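PDB 5HFT: gamma-glutamyltranspeptidase from Klebsiella pneumoniae subsp. pneumoniae, which catalyses the conversion of oxamate to oxalate in the uric acid degradation pathway, as a member of the gamma-glutamyltransferase family made as a zymogen. Local coordinates for residues 5-8 / 12-15; 75-80 / 96-101; 152-157 / 176-181. All coordinates share one frame; numbering follows the deposited sequence.

Contact 1. Residues 5-8 / 12-15; sequences GVVD and LAVS
Val6 and Val14 form the hydrogen-bonded pair of an antiparallel beta hairpin, the first two strands of this Ntn-hydrolase chain. The short strand axes run 174° apart at a closest approach of 4.5 Å, and Val7 lies across from Ala13 in the next, non-hydrogen-bonded pair. Both amides of the central pair are used: Val6 N donates to Val14 O at 2.9 Å, and Val14 N to Val6 O. One step nearer the turn, Asp8 N donates to Leu12 O at 2.9 Å, closing the backbone ring round Val7 and Ala13.

Asp8 can be followed outward from CB. A chi1 of 63° sets CG between the backbone N and the carbonyl carbon, and from there the carboxylate reaches across to Leu12, the two side chains passing at a slant. Asp8 CG lies 3.6 Å from Leu12 CB. OD1 accepts a weak bond from Leu12 N at 3.0 Å, bent to 123° at the hydrogen, and also takes the Ser10 hydroxyl inside the turn. OD2 lies against Leu12 CB and CD2, while its hydrogen-bond partner is backbone of the other protein chain. The carboxylate therefore ties the turn to the interface, where an antiparallel strand of that chain continues the sheet.

On the face shared by Val7 and Ala13, where Val78 of strand 76-82 packs against Ala13, Val7 CG2 rests on Ala13 CB at 3.6 Å.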
loop_
_atom_site.group_PDB
_atom_site.type_symbol
_atom_site.label_atom_id
_atom_site.label_comp_id
_atom_site.label_asym_id
_atom_site.label_seq_id
_atom_site.Cartn_x
_atom_site.Cartn_y
_atom_site.Cartn_z
ATOM N N GLY C 5 7.921 -2.761 -3.328
ATOM C CA GLY C 5 8.457 -4.107 -3.265
ATOM C C GLY C 5 9.886 -4.057 -2.779
ATOM O O GLY C 5 10.612 -3.104 -3.036
ATOM N N VAL C 6 10.281 -5.086 -2.043
ATOM C CA VAL C 6 11.694 -5.291 -1.738
ATOM C C VAL C 6 12.000 -6.791 -1.755
ATOM O O VAL C 6 11.219 -7.589 -1.228
ATOM C CB VAL C 6 12.097 -4.659 -0.378
ATOM C CG1 VAL C 6 13.591 -4.857 -0.125
ATOM C CG2 VAL C 6 11.775 -3.194 -0.319
ATOM N N VAL C 7 13.152 -7.164 -2.344
ATOM C CA VAL C 7 13.747 -8.505 -2.257
ATOM C C VAL C 7 15.194 -8.342 -1.801
ATOM O O VAL C 7 15.898 -7.468 -2.311
ATOM C CB VAL C 7 13.719 -9.268 -3.598
ATOM C CG1 VAL C 7 14.382 -10.606 -3.426
ATOM C CG2 VAL C 7 12.318 -9.476 -4.112
ATOM N N ASP C 8 15.633 -9.145 -0.814
ATOM C CA ASP C 8 17.002 -9.022 -0.319
ATOM C C ASP C 8 17.886 -10.149 -0.876
ATOM O O ASP C 8 17.440 -10.997 -1.659
ATOM C CB ASP C 8 17.051 -8.974 1.214
ATOM C CG ASP C 8 16.527 -10.240 1.882
ATOM O OD1 ASP C 8 16.493 -11.297 1.213
ATOM O OD2 ASP C 8 16.156 -10.177 3.090
ATOM N N LEU C 12 14.373 -13.309 0.420
ATOM C CA LEU C 12 13.187 -12.759 1.079
ATOM C C LEU C 12 12.583 -11.617 0.249
ATOM O O LEU C 12 13.275 -10.642 -0.095
ATOM C CB LEU C 12 13.555 -12.250 2.481
ATOM C CG LEU C 12 12.523 -11.636 3.465
ATOM C CD1 LEU C 12 11.325 -12.535 3.692
ATOM C CD2 LEU C 12 13.188 -11.293 4.805
ATOM N N ALA C 13 11.296 -11.751 -0.071
ATOM C CA ALA C 13 10.570 -10.839 -0.946
ATOM C C ALA C 13 9.384 -10.245 -0.193
ATOM O O ALA C 13 8.617 -10.981 0.451
ATOM C CB ALA C 13 10.086 -11.562 -2.200
ATOM N N VAL C 14 9.228 -8.920 -0.283
ATOM C CA VAL C 14 8.188 -8.190 0.432
ATOM C C VAL C 14 7.382 -7.356 -0.561
ATOM O O VAL C 14 7.959 -6.636 -1.385
ATOM C CB VAL C 14 8.794 -7.286 1.524
ATOM C CG1 VAL C 14 7.705 -6.599 2.331
ATOM C CG2 VAL C 14 9.721 -8.095 2.432
ATOM N N SER C 15 6.057 -7.444 -0.476
ATOM C CA SER C 15 5.158 -6.595 -1.243
ATOM C C SER C 15 4.229 -5.864 -0.267
ATOM O O SER C 15 3.582 -6.508 0.568
ATOM C CB SER C 15 4.375 -7.405 -2.260
ATOM O OG SER C 15 3.495 -6.558 -2.962
#

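Contact 2. Residues 75-80 / 96-101; sequences RVMVYG and TRYILQ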
loop_
_atom_site.group_PDB
_atom_site.type_symbol
_atom_site.label_atom_id
_atom_site.label_comp_id
_atom_site.label_asym_id
_atom_site.label_seq_id
_atom_site.Cartn_x
_atom_site.Cartn_y
_atom_site.Cartn_z
ATOM N N ARG C 75 11.128 -18.806 -10.089
ATOM C CA ARG C 75 10.998 -17.373 -9.909
ATOM C C ARG C 75 10.042 -17.056 -8.758
ATOM O O ARG C 75 8.990 -17.682 -8.610
ATOM C CB ARG C 75 10.507 -16.720 -11.200
ATOM C CG ARG C 75 11.463 -16.828 -12.377
ATOM C CD ARG C 75 10.830 -16.225 -13.608
ATOM N NE ARG C 75 9.774 -17.053 -14.173
ATOM C CZ ARG C 75 9.017 -16.699 -15.213
ATOM N NH1 ARG C 75 9.173 -15.515 -15.792
ATOM N NH2 ARG C 75 8.087 -17.524 -15.671
ATOM N N VAL C 76 10.414 -16.065 -7.949
ATOM C CA VAL C 76 9.519 -15.416 -6.994
ATOM C C VAL C 76 9.247 -14.017 -7.529
ATOM O O VAL C 76 10.072 -13.446 -8.249
ATOM C CB VAL C 76 10.139 -15.372 -5.577
ATOM C CG1 VAL C 76 9.133 -14.947 -4.560
ATOM C CG2 VAL C 76 10.687 -16.734 -5.204
ATOM N N MET C 77 8.101 -13.450 -7.168
ATOM C CA MET C 77 7.698 -12.223 -7.839
ATOM C C MET C 77 6.765 -11.410 -6.950
ATOM O O MET C 77 5.755 -11.938 -6.482
ATOM C CB MET C 77 7.026 -12.596 -9.162
ATOM C CG MET C 77 6.244 -11.512 -9.816
ATOM S SD MET C 77 5.294 -12.223 -11.156
ATOM C CE MET C 77 4.509 -10.744 -11.803
ATOM N N VAL C 78 7.073 -10.134 -6.731
ATOM C CA VAL C 78 6.142 -9.249 -6.021
ATOM C C VAL C 78 5.716 -8.107 -6.934
ATOM O O VAL C 78 6.524 -7.579 -7.704
ATOM C CB VAL C 78 6.707 -8.697 -4.699
ATOM C CG1 VAL C 78 6.994 -9.837 -3.739
ATOM C CG2 VAL C 78 7.938 -7.893 -4.944
ATOM N N TYR C 79 4.435 -7.750 -6.871
ATOM C CA TYR C 79 3.895 -6.702 -7.726
ATOM C C TYR C 79 2.760 -5.992 -6.995
ATOM O O TYR C 79 2.399 -6.339 -5.866
ATOM C CB TYR C 79 3.461 -7.271 -9.092
ATOM C CG TYR C 79 2.349 -8.316 -9.105
ATOM C CD1 TYR C 79 2.574 -9.610 -8.673
ATOM C CD2 TYR C 79 1.102 -8.019 -9.636
ATOM C CE1 TYR C 79 1.555 -10.585 -8.716
ATOM C CE2 TYR C 79 0.091 -8.970 -9.684
ATOM C CZ TYR C 79 0.316 -10.260 -9.216
ATOM N N GLY C 80 2.225 -4.957 -7.628
ATOM C CA GLY C 80 1.185 -4.161 -7.013
ATOM C C GLY C 80 0.761 -3.013 -7.898
ATOM O O GLY C 80 1.589 -2.418 -8.589
ATOM N N THR C 96 -1.315 -12.203 -17.303
ATOM C CA THR C 96 -1.405 -12.879 -18.587
ATOM C C THR C 96 -0.237 -12.492 -19.497
ATOM O O THR C 96 0.318 -13.349 -20.188
ATOM C CB THR C 96 -2.766 -12.602 -19.237
ATOM O OG1 THR C 96 -2.883 -13.372 -20.436
ATOM C CG2 THR C 96 -2.930 -11.168 -19.594
ATOM N N ARG C 97 0.180 -11.223 -19.486
ATOM C CA ARG C 97 1.315 -10.813 -20.313
ATOM C C ARG C 97 2.616 -11.440 -19.826
ATOM O O ARG C 97 3.299 -12.141 -20.580
ATOM C CB ARG C 97 1.437 -9.291 -20.331
ATOM C CG ARG C 97 0.809 -8.655 -21.548
ATOM C CD ARG C 97 0.193 -7.349 -21.157
ATOM N NE ARG C 97 -0.461 -6.676 -22.267
ATOM C CZ ARG C 97 -1.166 -5.556 -22.123
ATOM N NH1 ARG C 97 -1.311 -5.006 -20.920
ATOM N NH2 ARG C 97 -1.737 -4.988 -23.174
ATOM N N TYR C 98 2.989 -11.187 -18.570
ATOM C CA TYR C 98 4.288 -11.659 -18.101
ATOM C C TYR C 98 4.305 -13.173 -17.949
ATOM O O TYR C 98 5.110 -13.868 -18.583
ATOM C CB TYR C 98 4.673 -10.980 -16.786
ATOM C CG TYR C 98 6.013 -11.461 -16.276
ATOM C CD1 TYR C 98 7.190 -11.221 -16.989
ATOM C CD2 TYR C 98 6.107 -12.149 -15.088
ATOM C CE1 TYR C 98 8.420 -11.666 -16.529
ATOM C CE2 TYR C 98 7.329 -12.605 -14.618
ATOM C CZ TYR C 98 8.484 -12.365 -15.336
ATOM O OH TYR C 98 9.684 -12.827 -14.833
ATOM N N ILE C 99 3.419 -13.703 -17.109
ATOM C CA ILE C 99 3.451 -15.125 -16.776
ATOM C C ILE C 99 2.988 -15.976 -17.959
ATOM O O ILE C 99 3.662 -16.936 -18.350
ATOM C CB ILE C 99 2.621 -15.384 -15.504
ATOM C CG1 ILE C 99 3.160 -14.502 -14.367
ATOM C CG2 ILE C 99 2.678 -16.840 -15.113
ATOM C CD1 ILE C 99 2.687 -14.874 -12.999
ATOM N N LEU C 100 1.820 -15.667 -18.527
ATOM C CA LEU C 100 1.259 -16.559 -19.536
ATOM C C LEU C 100 1.932 -16.417 -20.882
ATOM O O LEU C 100 2.029 -17.403 -21.625
ATOM C CB LEU C 100 -0.233 -16.322 -19.722
ATOM C CG LEU C 100 -1.118 -16.508 -18.505
ATOM C CD1 LEU C 100 -2.574 -16.331 -18.906
ATOM C CD2 LEU C 100 -0.843 -17.850 -17.878
ATOM N N GLN C 101 2.382 -15.221 -21.234
ATOM C CA GLN C 101 2.785 -14.954 -22.604
ATOM C C GLN C 101 4.274 -14.664 -22.772
ATOM O O GLN C 101 4.708 -14.395 -23.899
ATOM C CB GLN C 101 1.937 -13.810 -23.161
ATOM C CG GLN C 101 0.461 -14.170 -23.154
ATOM C CD GLN C 101 -0.435 -13.058 -23.648
ATOM O OE1 GLN C 101 -0.194 -11.875 -23.380
ATOM N NE2 GLN C 101 -1.493 -13.427 -24.357
#
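Met77 and Ile99 mark the nearest backbone approach, 10.3 Å between their CA atoms, so strand 76-82 and the end of helix 88-101 meet through side chains alone. This is helix-on-sheet packing in the layered alpha/beta architecture of the Ntn hydrolases: the helix lies against a four-stranded antiparallel sheet in which 76-82 is an inner strand.

Met77 is the apolar bridge. Its CG stands anti to the backbone N and the chain stays extended through CE, a shape that carries the thioether from the strand to the helix. There it passes alongside Tyr98, the two side chains running in opposite directions, with CE 3.9 Å from Tyr98 CD2. The sulfur makes an oblique Met-aromatic contact, 69° off the ring normal and 5.1 Å from the ring centroid. Ile99 CD1 adds a second touch on the same sulfur, and Val165 of the adjoining strand 160-166 packs against both Met77 and Tyr98.

The polar part lies at the phenol end of Tyr98. Arg75 bends at its third torsion, and its guanidinium, inclined 55° to the ring, meets the phenol oxygen at its own edge. Its stronger partner is Asp73, which forms a salt bridge with NE. What reaches the helix is a weak hydrogen bond, Arg75 NH1 to Tyr98 OH at 2.9 Å, with 130° at the hydrogen.

Contact 3. Residues 152-157 / 176-181; sequences ADFSEA and TDPRSN
Phe154 meets Pro178 and Arg179 where two loops pack at the surface, the second folded as a type I beta turn from Asp177 to Ser180 that opens with an Asx turn. The CA atoms of Phe154 and Arg179 are 6.2 Å apart.

The packing contacts use the rim of the phenyl ring. Arg179 CG lies in the ring plane, 3.7 Å from Phe154 CD2, and Pro178 CG meets the neighbouring edge atom, Phe154 CE2, at 3.9 Å. Both side chains cross Phe154 at about a right angle. With chi2 at 178°, Arg179 CD continues from CG past Ser155 O, a van der Waals contact at 3.8 Å, and the chain stays extended to NE; the guanidinium plane is inclined 45° to the phenyl ring.

Charged groups fix that arginine. Asp177 OD1 receives Arg179 NH1 through its syn lone pair, and the bond lies nearly in the guanidinium plane, 11° out of it. Glu130 forms a salt bridge with Arg179 NH2 while its other oxygen accepts from Ser155 N, thus linking both loops, and Arg113 pairs with Asp177 OD2.

Backbone-directed bonds shape each loop. Ser155 OG accepts from Ala157 N at 3.1 Å in an ST turn; the Ser155 side chain is about 8 Å from Gly84, a residue inferred to bind substrate. In the Asx turn, Arg179 N reaches the anti side of Asp177 OD1 at 3.0 Å.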
loop_
_atom_site.group_PDB
_atom_site.type_symbol
_atom_site.label_atom_id
_atom_site.label_comp_id
_atom_site.label_asym_id
_atom_site.label_seq_id
_atom_site.Cartn_x
_atom_site.Cartn_y
_atom_site.Cartn_z
ATOM N N ALA C 152 -6.565 8.369 -23.643
ATOM C CA ALA C 152 -5.248 8.838 -24.038
ATOM C C ALA C 152 -4.270 7.663 -24.063
ATOM O O ALA C 152 -4.527 6.594 -23.504
ATOM C CB ALA C 152 -4.760 9.945 -23.096
ATOM N N ASP C 153 -3.129 7.873 -24.725
ATOM C CA ASP C 153 -2.159 6.794 -24.859
ATOM C C ASP C 153 -1.662 6.299 -23.507
ATOM O O ASP C 153 -1.217 5.151 -23.409
ATOM C CB ASP C 153 -0.987 7.234 -25.740
ATOM C CG ASP C 153 -1.271 7.052 -27.225
ATOM O OD1 ASP C 153 -1.954 7.898 -27.830
ATOM O OD2 ASP C 153 -0.798 6.054 -27.799
ATOM N N PHE C 154 -1.754 7.122 -22.462
ATOM C CA PHE C 154 -1.304 6.759 -21.116
ATOM C C PHE C 154 -2.270 7.395 -20.122
ATOM O O PHE C 154 -2.150 8.581 -19.807
ATOM C CB PHE C 154 0.131 7.214 -20.853
ATOM C CG PHE C 154 1.176 6.410 -21.584
ATOM C CD1 PHE C 154 1.436 6.624 -22.925
ATOM C CD2 PHE C 154 1.925 5.458 -20.914
ATOM C CE1 PHE C 154 2.397 5.878 -23.590
ATOM C CE2 PHE C 154 2.898 4.721 -21.574
ATOM C CZ PHE C 154 3.130 4.931 -22.913
ATOM N N SER C 155 -3.223 6.610 -19.635
ATOM C CA SER C 155 -4.261 7.111 -18.741
ATOM C C SER C 155 -3.963 6.704 -17.305
ATOM O O SER C 155 -3.607 5.552 -17.040
ATOM C CB SER C 155 -5.643 6.596 -19.144
ATOM O OG SER C 155 -6.598 6.911 -18.148
ATOM N N GLU C 156 -4.098 7.659 -16.385
ATOM C CA GLU C 156 -3.932 7.379 -14.966
ATOM C C GLU C 156 -5.011 6.452 -14.425
ATOM O O GLU C 156 -4.903 6.009 -13.275
ATOM C CB GLU C 156 -3.922 8.691 -14.174
ATOM N N ALA C 157 -6.042 6.153 -15.229
ATOM C CA ALA C 157 -7.124 5.257 -14.835
ATOM C C ALA C 157 -6.807 3.781 -15.061
ATOM O O ALA C 157 -7.501 2.927 -14.494
ATOM C CB ALA C 157 -8.400 5.638 -15.590
ATOM N N THR C 176 9.140 -0.454 -13.393
ATOM C CA THR C 176 8.381 0.718 -12.992
ATOM C C THR C 176 7.352 1.027 -14.066
ATOM O O THR C 176 7.521 0.660 -15.232
ATOM C CB THR C 176 9.289 1.932 -12.809
ATOM O OG1 THR C 176 9.971 2.201 -14.040
ATOM C CG2 THR C 176 10.326 1.664 -11.739
ATOM N N ASP C 177 6.279 1.701 -13.674
ATOM C CA ASP C 177 5.237 2.030 -14.629
ATOM C C ASP C 177 5.582 3.333 -15.327
ATOM O O ASP C 177 5.767 4.352 -14.651
ATOM C CB ASP C 177 3.886 2.141 -13.957
ATOM C CG ASP C 177 2.747 1.852 -14.915
ATOM O OD1 ASP C 177 2.727 2.460 -16.007
ATOM O OD2 ASP C 177 1.892 0.984 -14.600
ATOM N N PRO C 178 5.705 3.348 -16.649
ATOM C CA PRO C 178 5.958 4.615 -17.337
ATOM C C PRO C 178 4.901 5.660 -17.058
ATOM O O PRO C 178 5.180 6.857 -17.200
ATOM C CB PRO C 178 5.953 4.204 -18.812
ATOM C CG PRO C 178 5.088 2.990 -18.846
ATOM C CD PRO C 178 5.438 2.261 -17.601
ATOM N N ARG C 179 3.708 5.245 -16.624
ATOM C CA ARG C 179 2.608 6.141 -16.312
ATOM C C ARG C 179 2.825 6.955 -15.041
ATOM O O ARG C 179 2.000 7.828 -14.745
ATOM C CB ARG C 179 1.320 5.333 -16.197
ATOM C CG ARG C 179 0.943 4.586 -17.461
ATOM C CD ARG C 179 -0.317 3.749 -17.276
ATOM N NE ARG C 179 -0.663 3.009 -18.491
ATOM C CZ ARG C 179 -0.041 1.900 -18.887
ATOM N NH1 ARG C 179 0.967 1.404 -18.167
ATOM N NH2 ARG C 179 -0.420 1.291 -20.002
ATOM N N SER C 180 3.889 6.699 -14.287
ATOM C CA SER C 180 4.192 7.475 -13.085
ATOM C C SER C 180 5.702 7.720 -13.047
ATOM O O SER C 180 6.418 7.555 -14.041
ATOM C CB SER C 180 3.638 6.775 -11.832
ATOM O OG SER C 180 4.218 5.493 -11.658
ATOM N N ASN C 181 6.208 8.127 -11.890
ATOM C CA ASN C 181 7.602 8.514 -11.711
ATOM C C ASN C 181 8.297 7.602 -10.702
ATOM O O ASN C 181 9.100 8.046 -9.869
ATOM C CB ASN C 181 7.699 9.982 -11.290
#

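The three contacts follow one another along the chain, each closing before the next opens. Contacts 1 and 2 have centres 15 Å apart and touch: Ser15 OG lies 3.1 Å from Tyr79 O, a probable hydrogen bond, and Ser15 CB packs on Val78 CB. Strand 76-82 thus faces the hairpin through Val78 and the helix 88-101 through Met77, so the two contacts build successive layers. Contact 3 joins the loops before strand 160-166 and after strand 172-175, members of the same four-stranded sheet. Its centre is 19 Å from that of contact 2, without touching, and 24 Å from contact 1, across the chain's centre. Contacts 1 and 2 both also reach the other protein chain.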